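Local structure of lipoprotein, putative (Bacillus anthracis, 4NOH) at residues Tyr9-Gly14 and Pro133-Gly138; Gln16-Gln21 and Gly157-Glu162. The protein is of unknown function but is a putative lipoprotein of an uncharacterised family, possibly one that binds lipid. One frame throughout, in Å; residues are numbered along the deposited sequence. Where two conformers were deposited one is given.

Contact 1: residues Tyr9-Gly14 and Pro133-Gly138; sequences YGDETG and PVKTIG
OD1 of D11 is gripped twice: by the ammonium NZ of K135, 2.9 Å away in a salt bridge, and by a water that donates to D11 OD1 at 2.5 Å and also donates to V134 O. The lysine reaches OD1 from above the carboxylate plane, its chain bent at chi2 (-72°) and extended beyond. NZ has a second carboxylate in E161, so lysine suits a place between two acids, which probably favour its charged form. A second water accepts from E12 N and donates to V134 O, so two waters bridge the two segments through V134 O, on the side where D11 and E12 are exposed. Deeper in, G10 and T136 form an antiparallel hydrogen-bonded pair. T136 N gives G10 O a nearly straight bond of 2.8 Å along the C=O axis, while G10 N meets T136 O in the carbonyl plane at 3.1 Å. Glycine fits here because, at its backbone angles, a beta carbon would jam against Y9 O. The strand then gives way to a helix, and E12 lays its CB 3.3 Å from the OG1 of T136, a beta-branched residue at home in a strand. On the other face Y9 and I137, the adjacent non-hydrogen-bonded pair, run side by side, with I137 CG1 4.0 Å from Y9 CD2. The tyrosine ring also stacks on Y115, and its hydroxyl bonds to H164. In the mixed sheet, strand 134-142 lies between strands 26-39 and 5-10, with I109 of strand 107-109 against Y9 and I137, and helix 12-21 leaving at the strand end.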
loop_
_atom_site.group_PDB
_atom_site.type_symbol
_atom_site.label_atom_id
_atom_site.label_comp_id
_atom_site.label_asym_id
_atom_site.label_seq_id
_atom_site.Cartn_x
_atom_site.Cartn_y
_atom_site.Cartn_z
ATOM N N TYR A 9 -1.393 -5.424 5.944
ATOM C CA TYR A 9 -2.568 -5.187 5.157
ATOM C C TYR A 9 -3.697 -5.998 5.693
ATOM O O TYR A 9 -3.518 -7.158 6.034
ATOM C CB TYR A 9 -2.364 -5.655 3.714
ATOM C CG TYR A 9 -1.137 -5.138 3.011
ATOM C CD1 TYR A 9 0.091 -5.762 3.189
ATOM C CD2 TYR A 9 -1.206 -4.071 2.123
ATOM C CE1 TYR A 9 1.209 -5.343 2.506
ATOM C CE2 TYR A 9 -0.076 -3.622 1.432
ATOM C CZ TYR A 9 1.136 -4.256 1.642
ATOM O OH TYR A 9 2.260 -3.785 0.997
ATOM N N GLY A 10 -4.884 -5.419 5.730
ATOM C CA GLY A 10 -6.032 -6.215 6.204
ATOM C C GLY A 10 -7.173 -5.341 6.594
ATOM O O GLY A 10 -7.291 -4.185 6.164
ATOM N N ASP A 11 -8.089 -5.905 7.352
ATOM C CA ASP A 11 -9.171 -5.088 7.871
ATOM C C ASP A 11 -8.619 -4.139 8.903
ATOM O O ASP A 11 -7.699 -4.482 9.634
ATOM C CB ASP A 11 -10.249 -5.964 8.551
ATOM C CG ASP A 11 -11.275 -6.482 7.598
ATOM O OD1 ASP A 11 -11.124 -6.335 6.340
ATOM O OD2 ASP A 11 -12.286 -6.995 8.145
ATOM N N GLU A 12 -9.211 -2.949 8.993
ATOM C CA GLU A 12 -8.795 -1.985 9.993
ATOM C C GLU A 12 -8.687 -2.607 11.371
ATOM O O GLU A 12 -7.729 -2.349 12.091
ATOM C CB GLU A 12 -9.723 -0.751 10.043
ATOM C CG GLU A 12 -9.218 0.306 11.050
ATOM C CD GLU A 12 -10.046 1.591 11.108
ATOM O OE1 GLU A 12 -11.003 1.729 10.326
ATOM O OE2 GLU A 12 -9.727 2.472 11.948
ATOM N N THR A 13 -9.645 -3.450 11.750
ATOM C CA THR A 13 -9.623 -3.975 13.108
ATOM C C THR A 13 -8.425 -4.887 13.330
ATOM O O THR A 13 -7.805 -4.835 14.370
ATOM C CB THR A 13 -10.902 -4.653 13.559
ATOM O OG1 THR A 13 -10.790 -4.894 14.970
ATOM C CG2 THR A 13 -11.121 -5.910 12.809
ATOM N N GLY A 14 -8.070 -5.685 12.335
ATOM C CA GLY A 14 -6.938 -6.569 12.482
ATOM C C GLY A 14 -5.624 -5.812 12.544
ATOM O O GLY A 14 -4.734 -6.148 13.318
ATOM N N PRO A 133 -14.447 -3.228 -1.263
ATOM C CA PRO A 133 -14.203 -3.285 0.163
ATOM C C PRO A 133 -12.992 -2.468 0.579
ATOM O O PRO A 133 -11.952 -2.492 -0.090
ATOM C CB PRO A 133 -13.995 -4.785 0.451
ATOM C CG PRO A 133 -13.724 -5.428 -0.865
ATOM C CD PRO A 133 -14.298 -4.546 -1.923
ATOM N N VAL A 134 -13.161 -1.735 1.666
ATOM C CA VAL A 134 -12.099 -0.934 2.231
ATOM C C VAL A 134 -11.164 -1.813 3.073
ATOM O O VAL A 134 -11.573 -2.716 3.815
ATOM C CB VAL A 134 -12.656 0.250 3.066
ATOM C CG1 VAL A 134 -11.555 0.942 3.829
ATOM C CG2 VAL A 134 -13.368 1.269 2.184
ATOM N N LYS A 135 -9.881 -1.545 2.933
ATOM C CA LYS A 135 -8.852 -2.258 3.642
ATOM C C LYS A 135 -7.908 -1.201 4.190
ATOM O O LYS A 135 -7.879 -0.055 3.719
ATOM C CB LYS A 135 -8.087 -3.226 2.713
ATOM C CG LYS A 135 -8.895 -4.448 2.246
ATOM C CD LYS A 135 -9.107 -5.461 3.385
ATOM C CE LYS A 135 -9.755 -6.760 2.914
ATOM N NZ LYS A 135 -10.070 -7.681 4.047
ATOM N N THR A 136 -7.146 -1.581 5.189
ATOM C CA THR A 136 -6.162 -0.710 5.798
ATOM C C THR A 136 -4.746 -1.190 5.499
ATOM O O THR A 136 -4.461 -2.398 5.558
ATOM C CB THR A 136 -6.379 -0.649 7.325
ATOM O OG1 THR A 136 -7.642 -0.037 7.570
ATOM C CG2 THR A 136 -5.254 0.133 8.003
ATOM N N ILE A 137 -3.884 -0.257 5.125
ATOM C CA ILE A 137 -2.479 -0.489 4.962
ATOM C C ILE A 137 -1.839 0.201 6.129
ATOM O O ILE A 137 -1.947 1.413 6.276
ATOM C CB ILE A 137 -1.926 0.148 3.668
ATOM C CG1 ILE A 137 -2.658 -0.357 2.416
ATOM C CG2 ILE A 137 -0.422 -0.056 3.553
ATOM C CD1 ILE A 137 -2.677 0.667 1.317
ATOM N N GLY A 138 -1.177 -0.573 6.969
ATOM C CA GLY A 138 -0.534 -0.036 8.135
ATOM C C GLY A 138 0.970 -0.137 8.073
ATOM O O GLY A 138 1.523 -1.124 7.606
HETATM O O HOH W 1 -12.411 -5.628 4.372
HETATM O O HOH W 2 -11.148 -2.359 6.777
#

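Contact 2: residues Gln16-Gln21 and Gly157-Glu162; sequences QQTMDQ and GSKVEE
One lysine carries most of the polar contact. K159 leaves the loop with CG beside its backbone N (chi1 -64°) and then runs fully extended, long enough to cross the exposed side of helix 12-21 and deliver NZ to the amide of Q21. The hydrogen bond from K159 NZ to Q21 OE1 is short, 2.7 Å, although the donor stands 57° above the carbonyl plane and so is not on a lone pair. Glutamine serves well here: its extended chain, with CG anti to the backbone N, presents a neutral oxygen at the height of the ammonium. Solvent adds a lesser link, for a water donates to Q17 OE1 at 2.8 Å and accepts a weak bond from K159 NZ.

The helix positions these partners. Q17 and Q21 lie one turn apart, joined by the backbone bond Q21 N to Q17 O, so both flank the lysine chain. Beyond K159 and V160 the loop enters edge strand 162-166 through a classic beta bulge, in which E161 and E162 both face Y9 of strand 5-10.

Packing makes up the remainder. The methylenes of K159 cross Q17 at about a right angle, K159 CD lying 4.0 Å from Q17 CB. Deeper, T18 OG1 lies 3.5 Å from K159 CB and 3.7 Å from V160 CG1. That buried hydroxyl is satisfied by the carbonyl of G14, one turn back, towards which it turns because OG1 sits beside the backbone N (chi1 -61°). A small threonine lets the loop come close, and the branched V160 meets the same apolar neighbours as T18: M8 of strand 5-10 and I154 of helix 150-156.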
loop_
_atom_site.group_PDB
_atom_site.type_symbol
_atom_site.label_atom_id
_atom_site.label_comp_id
_atom_site.label_asym_id
_atom_site.label_seq_id
_atom_site.Cartn_x
_atom_site.Cartn_y
_atom_site.Cartn_z
ATOM N N GLN A 16 -5.308 -2.654 13.507
ATOM C CA GLN A 16 -5.308 -1.967 14.798
ATOM C C GLN A 16 -4.972 -2.905 15.954
ATOM O O GLN A 16 -4.241 -2.534 16.881
ATOM C CB GLN A 16 -6.686 -1.347 15.068
ATOM C CG GLN A 16 -6.713 -0.463 16.294
ATOM C CD GLN A 16 -5.787 0.724 16.149
ATOM O OE1 GLN A 16 -5.946 1.547 15.226
ATOM N NE2 GLN A 16 -4.817 0.832 17.049
ATOM N N GLN A 17 -5.540 -4.104 15.953
ATOM C CA GLN A 17 -5.254 -5.055 17.023
ATOM C C GLN A 17 -3.774 -5.405 17.059
ATOM O O GLN A 17 -3.232 -5.684 18.113
ATOM C CB GLN A 17 -6.070 -6.341 16.881
ATOM C CG GLN A 17 -7.554 -6.185 17.179
ATOM C CD GLN A 17 -8.272 -7.513 17.139
ATOM O OE1 GLN A 17 -7.828 -8.480 17.744
ATOM N NE2 GLN A 17 -9.388 -7.567 16.430
ATOM N N THR A 18 -3.152 -5.441 15.887
ATOM C CA THR A 18 -1.745 -5.775 15.804
ATOM C C THR A 18 -0.913 -4.624 16.358
ATOM O O THR A 18 0.008 -4.850 17.130
ATOM C CB THR A 18 -1.364 -6.118 14.364
ATOM O OG1 THR A 18 -2.142 -7.258 13.946
ATOM C CG2 THR A 18 0.108 -6.437 14.275
HETATM N N MSE A 19 -1.248 -3.400 15.974
HETATM C CA MSE A 19 -0.560 -2.234 16.523
HETATM C C MSE A 19 -0.687 -2.268 18.020
HETATM O O MSE A 19 0.310 -2.149 18.752
HETATM C CB MSE A 19 -1.209 -0.940 16.037
HETATM C CG MSE A 19 -1.161 -0.828 14.523
HETATM SE SE MSE A 19 0.709 -0.632 13.930
HETATM C CE MSE A 19 0.258 0.072 12.159
ATOM N N ASP A 20 -1.912 -2.486 18.503
ATOM C CA ASP A 20 -2.178 -2.488 19.938
ATOM C C ASP A 20 -1.332 -3.538 20.666
ATOM O O ASP A 20 -0.780 -3.271 21.716
ATOM C CB ASP A 20 -3.667 -2.731 20.257
ATOM C CG ASP A 20 -4.579 -1.605 19.768
ATOM O OD1 ASP A 20 -4.086 -0.520 19.381
ATOM O OD2 ASP A 20 -5.820 -1.817 19.748
ATOM N N GLN A 21 -1.211 -4.715 20.080
ATOM C CA GLN A 21 -0.453 -5.782 20.696
ATOM C C GLN A 21 1.010 -5.408 20.933
ATOM O O GLN A 21 1.623 -5.795 21.932
ATOM C CB GLN A 21 -0.555 -7.032 19.825
ATOM C CG GLN A 21 0.188 -8.221 20.378
ATOM C CD GLN A 21 -0.033 -9.463 19.549
ATOM O OE1 GLN A 21 -0.717 -9.430 18.517
ATOM N NE2 GLN A 21 0.564 -10.570 19.979
ATOM N N GLY A 157 -0.055 -15.242 12.628
ATOM C CA GLY A 157 -1.313 -14.818 13.163
ATOM C C GLY A 157 -2.411 -14.651 12.139
ATOM O O GLY A 157 -2.186 -14.740 10.930
ATOM N N SER A 158 -3.603 -14.377 12.649
ATOM C CA SER A 158 -4.800 -14.242 11.835
ATOM C C SER A 158 -5.403 -12.855 11.899
ATOM O O SER A 158 -6.572 -12.686 11.572
ATOM C CB SER A 158 -5.860 -15.212 12.345
ATOM O OG SER A 158 -5.356 -16.535 12.488
ATOM N N LYS A 159 -4.643 -11.874 12.370
ATOM C CA LYS A 159 -5.175 -10.509 12.496
ATOM C C LYS A 159 -5.034 -9.748 11.197
ATOM O O LYS A 159 -5.973 -9.050 10.764
ATOM C CB LYS A 159 -4.505 -9.775 13.653
ATOM C CG LYS A 159 -4.806 -10.406 15.008
ATOM C CD LYS A 159 -4.074 -9.705 16.140
ATOM C CE LYS A 159 -4.320 -10.379 17.472
ATOM N NZ LYS A 159 -3.432 -9.772 18.501
ATOM N N VAL A 160 -3.874 -9.876 10.553
ATOM C CA VAL A 160 -3.689 -9.224 9.263
ATOM C C VAL A 160 -3.522 -10.274 8.177
ATOM O O VAL A 160 -3.112 -11.414 8.443
ATOM C CB VAL A 160 -2.511 -8.261 9.247
ATOM C CG1 VAL A 160 -2.739 -7.165 10.267
ATOM C CG2 VAL A 160 -1.198 -8.969 9.486
ATOM N N GLU A 161 -3.884 -9.855 6.958
ATOM C CA GLU A 161 -3.871 -10.705 5.749
ATOM C C GLU A 161 -2.478 -10.891 5.125
ATOM O O GLU A 161 -2.204 -11.924 4.483
ATOM C CB GLU A 161 -4.842 -10.113 4.709
ATOM C CG GLU A 161 -6.281 -10.057 5.234
ATOM C CD GLU A 161 -7.299 -9.449 4.294
ATOM O OE1 GLU A 161 -7.056 -9.368 3.074
ATOM O OE2 GLU A 161 -8.382 -9.067 4.796
ATOM N N GLU A 162 -1.604 -9.898 5.320
ATOM C CA GLU A 162 -0.276 -9.923 4.760
ATOM C C GLU A 162 0.590 -8.920 5.506
ATOM O O GLU A 162 0.091 -7.973 6.099
ATOM C CB GLU A 162 -0.360 -9.551 3.272
ATOM C CG GLU A 162 0.962 -9.583 2.511
ATOM C CD GLU A 162 1.673 -10.928 2.574
ATOM O OE1 GLU A 162 1.657 -11.664 1.562
ATOM O OE2 GLU A 162 2.213 -11.288 3.650
HETATM O O HOH W 3 -6.290 -8.725 20.051
#

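In the fold
From the N terminus, strand 5-10 passes through D11 into helix 12-21, and the two contacts follow one another along this unit. Contact 1 closes a loop of 118 residues, bringing strand 134-142 beside strand 5-10; contact 2 closes one of 135, bringing the loop after helix 150-156 onto helix 12-21. Their segments alternate along the chain, so the loops cross rather than nest. The contact centres are 9 Å apart, and they touch directly: Y9 O and E161 N make a probable hydrogen bond at 2.9 Å, and G14 O packs against K159 CB. Together they tie the N-terminal strand and helix to the inner strand 134-142 and the loop leading into the outermost strand 162-166.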